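Local coordinates for glycerol dehydratase (PDB 1R9D), which probably acts as a B12-independent glycyl-radical lyase that dehydrates glycerol, which is bound in this crystal form, at residues A514-N528 with G533-F545. Residues are numbered along the deposited sequence; the frame is centred on the assembly and turned at random.
Sequences AERAPLPFLSSMVDN and GKSLQDGGAEYNF
The Q537 amide and the backbone of L519 show how a type I turn, L536-G539, can be fastened to a helix start. L519 N donates to Q537 OE1 at 2.8 Å, well above the plane of the amide rather than along a lone pair, while L519 CG lies 3.8 Å from Q537 NE2. A bend in the glutamine chain (chi2 64°) brings the amide back to L519. At the far end, the N528 amide and E542 carboxylate planes stand 81° apart, joined by a weak bond from N528 ND2 to E542 OE1; E542 CG sits over the centre of one face of the Y543 ring, 3.7 Å above it.

Between them, L536 N donates almost straight to S523 OG at 3.0 Å, and that hydroxyl in turn donates to L519 O, which S523 N meets from the opposite face. L536 CD1 meets V526 CG1 at 3.7 Å, while CD2 packs on L522 CD2 and V526 CG2. One water bridges A514 O and D538 OD2.

In this pyruvate formate lyase-like region, L536 and Q537 pack into the bend between helices 484-516 and 520-524; helices 197-230, 260-277 and 47-61 surround the latter, and strand 543-551 runs on parallel to strand 442-443.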
loop_
_atom_site.group_PDB
_atom_site.type_symbol
_atom_site.label_atom_id
_atom_site.label_comp_id
_atom_site.label_asym_id
_atom_site.label_seq_id
_atom_site.Cartn_x
_atom_site.Cartn_y
_atom_site.Cartn_z
ATOM N N ALA A 514 5.597 -2.964 -6.550
ATOM C CA ALA A 514 5.201 -3.565 -5.283
ATOM C C ALA A 514 3.768 -3.190 -4.918
ATOM O O ALA A 514 3.010 -4.014 -4.399
ATOM C CB ALA A 514 6.148 -3.119 -4.172
ATOM N N GLU A 515 3.399 -1.948 -5.208
ATOM C CA GLU A 515 2.070 -1.447 -4.880
ATOM C C GLU A 515 0.970 -1.949 -5.805
ATOM O O GLU A 515 -0.140 -2.233 -5.352
ATOM C CB GLU A 515 2.079 0.088 -4.885
ATOM C CG GLU A 515 0.833 0.740 -4.306
ATOM C CD GLU A 515 1.010 2.238 -4.082
ATOM O OE1 GLU A 515 2.135 2.655 -3.714
ATOM O OE2 GLU A 515 0.025 2.996 -4.258
ATOM N N ARG A 516 1.273 -2.074 -7.093
ATOM C CA ARG A 516 0.259 -2.505 -8.049
ATOM C C ARG A 516 0.439 -3.850 -8.739
ATOM O O ARG A 516 -0.535 -4.405 -9.258
ATOM C CB ARG A 516 0.059 -1.412 -9.100
ATOM C CG ARG A 516 -0.574 -0.157 -8.522
ATOM C CD ARG A 516 -0.869 0.901 -9.576
ATOM N NE ARG A 516 -1.591 2.024 -8.981
ATOM C CZ ARG A 516 -2.043 3.076 -9.654
ATOM N NH1 ARG A 516 -1.850 3.167 -10.965
ATOM N NH2 ARG A 516 -2.700 4.036 -9.014
ATOM N N ALA A 517 1.656 -4.387 -8.753
ATOM C CA ALA A 517 1.873 -5.670 -9.407
ATOM C C ALA A 517 2.741 -6.689 -8.662
ATOM O O ALA A 517 3.712 -7.211 -9.214
ATOM C CB ALA A 517 2.429 -5.447 -10.829
ATOM N N PRO A 518 2.419 -6.972 -7.390
ATOM C CA PRO A 518 3.236 -7.963 -6.685
ATOM C C PRO A 518 2.865 -9.296 -7.346
ATOM O O PRO A 518 1.699 -9.506 -7.688
ATOM C CB PRO A 518 2.756 -7.835 -5.240
ATOM C CG PRO A 518 1.315 -7.438 -5.402
ATOM C CD PRO A 518 1.382 -6.409 -6.508
ATOM N N LEU A 519 3.837 -10.183 -7.542
ATOM C CA LEU A 519 3.577 -11.450 -8.232
ATOM C C LEU A 519 3.557 -12.710 -7.367
ATOM O O LEU A 519 4.601 -13.194 -6.933
ATOM C CB LEU A 519 4.598 -11.626 -9.361
ATOM C CG LEU A 519 4.702 -10.458 -10.348
ATOM C CD1 LEU A 519 5.626 -10.855 -11.490
ATOM C CD2 LEU A 519 3.327 -10.091 -10.895
ATOM N N PRO A 520 2.359 -13.281 -7.144
ATOM C CA PRO A 520 2.160 -14.491 -6.334
ATOM C C PRO A 520 2.844 -15.748 -6.873
ATOM O O PRO A 520 3.547 -16.442 -6.139
ATOM C CB PRO A 520 0.634 -14.659 -6.314
ATOM C CG PRO A 520 0.108 -13.306 -6.649
ATOM C CD PRO A 520 1.074 -12.799 -7.675
ATOM N N PHE A 521 2.635 -16.047 -8.152
ATOM C CA PHE A 521 3.215 -17.253 -8.736
ATOM C C PHE A 521 4.746 -17.248 -8.755
ATOM O O PHE A 521 5.387 -18.167 -8.242
ATOM C CB PHE A 521 2.672 -17.472 -10.155
ATOM C CG PHE A 521 3.124 -18.763 -10.783
ATOM C CD1 PHE A 521 4.070 -18.764 -11.804
ATOM C CD2 PHE A 521 2.623 -19.981 -10.332
ATOM C CE1 PHE A 521 4.515 -19.961 -12.371
ATOM C CE2 PHE A 521 3.059 -21.185 -10.890
ATOM C CZ PHE A 521 4.008 -21.177 -11.912
ATOM N N LEU A 522 5.328 -16.212 -9.346
ATOM C CA LEU A 522 6.781 -16.111 -9.422
ATOM C C LEU A 522 7.421 -16.150 -8.028
ATOM O O LEU A 522 8.404 -16.857 -7.802
ATOM C CB LEU A 522 7.176 -14.811 -10.124
ATOM C CG LEU A 522 8.676 -14.635 -10.375
ATOM C CD1 LEU A 522 9.120 -15.613 -11.453
ATOM C CD2 LEU A 522 8.974 -13.201 -10.800
ATOM N N SER A 523 6.849 -15.395 -7.096
ATOM C CA SER A 523 7.385 -15.323 -5.739
ATOM C C SER A 523 7.425 -16.655 -5.000
ATOM O O SER A 523 8.323 -16.896 -4.189
ATOM C CB SER A 523 6.584 -14.311 -4.913
ATOM O OG SER A 523 6.691 -13.006 -5.457
ATOM N N SER A 524 6.460 -17.523 -5.282
ATOM C CA SER A 524 6.390 -18.813 -4.610
ATOM C C SER A 524 7.583 -19.708 -4.915
ATOM O O SER A 524 7.858 -20.651 -4.177
ATOM C CB SER A 524 5.091 -19.537 -4.991
ATOM O OG SER A 524 5.099 -19.932 -6.355
ATOM N N MET A 525 8.295 -19.406 -5.997
ATOM C CA MET A 525 9.439 -20.213 -6.398
ATOM C C MET A 525 10.808 -19.595 -6.108
ATOM O O MET A 525 11.814 -20.025 -6.669
ATOM C CB MET A 525 9.324 -20.553 -7.888
ATOM C CG MET A 525 8.063 -21.343 -8.215
ATOM S SD MET A 525 7.890 -21.693 -9.971
ATOM C CE MET A 525 7.378 -20.117 -10.565
ATOM N N VAL A 526 10.845 -18.594 -5.232
ATOM C CA VAL A 526 12.104 -17.944 -4.857
ATOM C C VAL A 526 12.160 -17.866 -3.330
ATOM O O VAL A 526 11.232 -17.380 -2.687
ATOM C CB VAL A 526 12.215 -16.531 -5.461
ATOM C CG1 VAL A 526 13.552 -15.895 -5.056
ATOM C CG2 VAL A 526 12.115 -16.615 -6.978
ATOM N N ASP A 527 13.262 -18.343 -2.766
ATOM C CA ASP A 527 13.435 -18.414 -1.319
ATOM C C ASP A 527 13.134 -17.273 -0.375
ATOM O O ASP A 527 13.428 -16.106 -0.624
ATOM C CB ASP A 527 14.815 -18.964 -0.993
ATOM C CG ASP A 527 14.824 -20.471 -0.944
ATOM O OD1 ASP A 527 15.905 -21.061 -0.721
ATOM O OD2 ASP A 527 13.735 -21.066 -1.124
ATOM N N ASN A 528 12.544 -17.682 0.745
ATOM C CA ASN A 528 12.131 -16.823 1.829
ATOM C C ASN A 528 10.790 -16.151 1.554
ATOM O O ASN A 528 10.124 -15.740 2.490
ATOM C CB ASN A 528 13.218 -15.796 2.147
ATOM C CG ASN A 528 14.543 -16.446 2.527
ATOM O OD1 ASN A 528 14.707 -17.664 2.423
ATOM N ND2 ASN A 528 15.498 -15.630 2.960
ATOM N N GLY A 533 6.390 -14.679 4.031
ATOM C CA GLY A 533 5.023 -14.276 3.752
ATOM C C GLY A 533 4.941 -12.973 2.975
ATOM O O GLY A 533 4.016 -12.190 3.167
ATOM N N LYS A 534 5.905 -12.737 2.089
ATOM C CA LYS A 534 5.923 -11.509 1.295
ATOM C C LYS A 534 6.467 -11.739 -0.115
ATOM O O LYS A 534 7.328 -12.586 -0.332
ATOM C CB LYS A 534 6.758 -10.441 2.011
ATOM C CG LYS A 534 8.138 -10.926 2.409
ATOM C CD LYS A 534 8.821 -9.992 3.415
ATOM C CE LYS A 534 9.081 -8.620 2.828
ATOM N NZ LYS A 534 10.038 -7.814 3.649
ATOM N N SER A 535 5.955 -10.973 -1.072
ATOM C CA SER A 535 6.373 -11.103 -2.464
ATOM C C SER A 535 7.795 -10.626 -2.749
ATOM O O SER A 535 8.435 -9.968 -1.923
ATOM C CB SER A 535 5.426 -10.318 -3.366
ATOM O OG SER A 535 5.566 -8.929 -3.123
ATOM N N LEU A 536 8.263 -10.956 -3.946
ATOM C CA LEU A 536 9.582 -10.562 -4.422
ATOM C C LEU A 536 9.613 -9.034 -4.457
ATOM O O LEU A 536 10.592 -8.412 -4.052
ATOM C CB LEU A 536 9.793 -11.122 -5.832
ATOM C CG LEU A 536 10.858 -12.167 -6.178
ATOM C CD1 LEU A 536 11.404 -12.874 -4.951
ATOM C CD2 LEU A 536 10.236 -13.147 -7.164
ATOM N N GLN A 537 8.523 -8.435 -4.933
ATOM C CA GLN A 537 8.426 -6.984 -5.022
ATOM C C GLN A 537 8.516 -6.324 -3.644
ATOM O O GLN A 537 8.938 -5.175 -3.527
ATOM C CB GLN A 537 7.112 -6.574 -5.699
ATOM C CG GLN A 537 6.978 -7.002 -7.161
ATOM C CD GLN A 537 6.950 -8.506 -7.334
ATOM O OE1 GLN A 537 6.313 -9.216 -6.559
ATOM N NE2 GLN A 537 7.629 -9.001 -8.359
ATOM N N ASP A 538 8.120 -7.054 -2.605
ATOM C CA ASP A 538 8.157 -6.522 -1.243
ATOM C C ASP A 538 9.392 -6.926 -0.438
ATOM O O ASP A 538 9.408 -6.785 0.788
ATOM C CB ASP A 538 6.890 -6.930 -0.488
ATOM C CG ASP A 538 5.650 -6.237 -1.026
ATOM O OD1 ASP A 538 5.586 -4.989 -0.938
ATOM O OD2 ASP A 538 4.744 -6.932 -1.539
ATOM N N GLY A 539 10.413 -7.435 -1.122
ATOM C CA GLY A 539 11.650 -7.815 -0.451
ATOM C C GLY A 539 11.771 -9.229 0.096
ATOM O O GLY A 539 12.662 -9.506 0.903
ATOM N N GLY A 540 10.891 -10.131 -0.332
ATOM C CA GLY A 540 10.954 -11.500 0.156
ATOM C C GLY A 540 12.209 -12.303 -0.163
ATOM O O GLY A 540 12.569 -13.212 0.586
ATOM N N ALA A 541 12.888 -11.978 -1.261
ATOM C CA ALA A 541 14.087 -12.716 -1.648
ATOM C C ALA A 541 15.206 -12.630 -0.613
ATOM O O ALA A 541 15.311 -11.653 0.127
ATOM C CB ALA A 541 14.599 -12.212 -3.002
ATOM N N GLU A 542 16.030 -13.671 -0.561
ATOM C CA GLU A 542 17.175 -13.715 0.351
ATOM C C GLU A 542 18.173 -12.630 -0.056
ATOM O O GLU A 542 18.747 -11.942 0.794
ATOM C CB GLU A 542 17.850 -15.091 0.267
ATOM C CG GLU A 542 19.230 -15.200 0.939
ATOM C CD GLU A 542 19.194 -14.969 2.444
ATOM O OE1 GLU A 542 18.134 -15.212 3.062
ATOM O OE2 GLU A 542 20.239 -14.561 3.011
ATOM N N TYR A 543 18.367 -12.482 -1.365
ATOM C CA TYR A 543 19.294 -11.494 -1.915
ATOM C C TYR A 543 18.537 -10.463 -2.755
ATOM O O TYR A 543 17.702 -10.827 -3.578
ATOM C CB TYR A 543 20.344 -12.192 -2.793
ATOM C CG TYR A 543 21.185 -13.218 -2.060
ATOM C CD1 TYR A 543 21.139 -14.571 -2.407
ATOM C CD2 TYR A 543 22.025 -12.835 -1.021
ATOM C CE1 TYR A 543 21.920 -15.522 -1.729
ATOM C CE2 TYR A 543 22.803 -13.771 -0.336
ATOM C CZ TYR A 543 22.749 -15.108 -0.692
ATOM O OH TYR A 543 23.530 -16.021 -0.008
ATOM N N ASN A 544 18.829 -9.181 -2.541
ATOM C CA ASN A 544 18.172 -8.106 -3.290
ATOM C C ASN A 544 19.171 -7.112 -3.869
ATOM O O ASN A 544 20.083 -6.656 -3.174
ATOM C CB ASN A 544 17.194 -7.351 -2.393
ATOM C CG ASN A 544 15.926 -8.130 -2.131
ATOM O OD1 ASN A 544 15.011 -8.139 -2.952
ATOM N ND2 ASN A 544 15.870 -8.798 -0.986
ATOM N N PHE A 545 18.985 -6.765 -5.140
ATOM C CA PHE A 545 19.865 -5.815 -5.815
ATOM C C PHE A 545 19.073 -5.017 -6.840
ATOM O O PHE A 545 17.885 -5.259 -7.048
ATOM C CB PHE A 545 20.992 -6.532 -6.575
ATOM C CG PHE A 545 21.842 -7.430 -5.723
ATOM C CD1 PHE A 545 21.691 -8.809 -5.783
ATOM C CD2 PHE A 545 22.790 -6.896 -4.850
ATOM C CE1 PHE A 545 22.465 -9.652 -4.988
ATOM C CE2 PHE A 545 23.569 -7.732 -4.048
ATOM C CZ PHE A 545 23.407 -9.108 -4.116
HETATM O O HOH W 1 2.610 -5.303 -2.154
HETATM O O HOH W 2 14.315 -12.757 2.973
#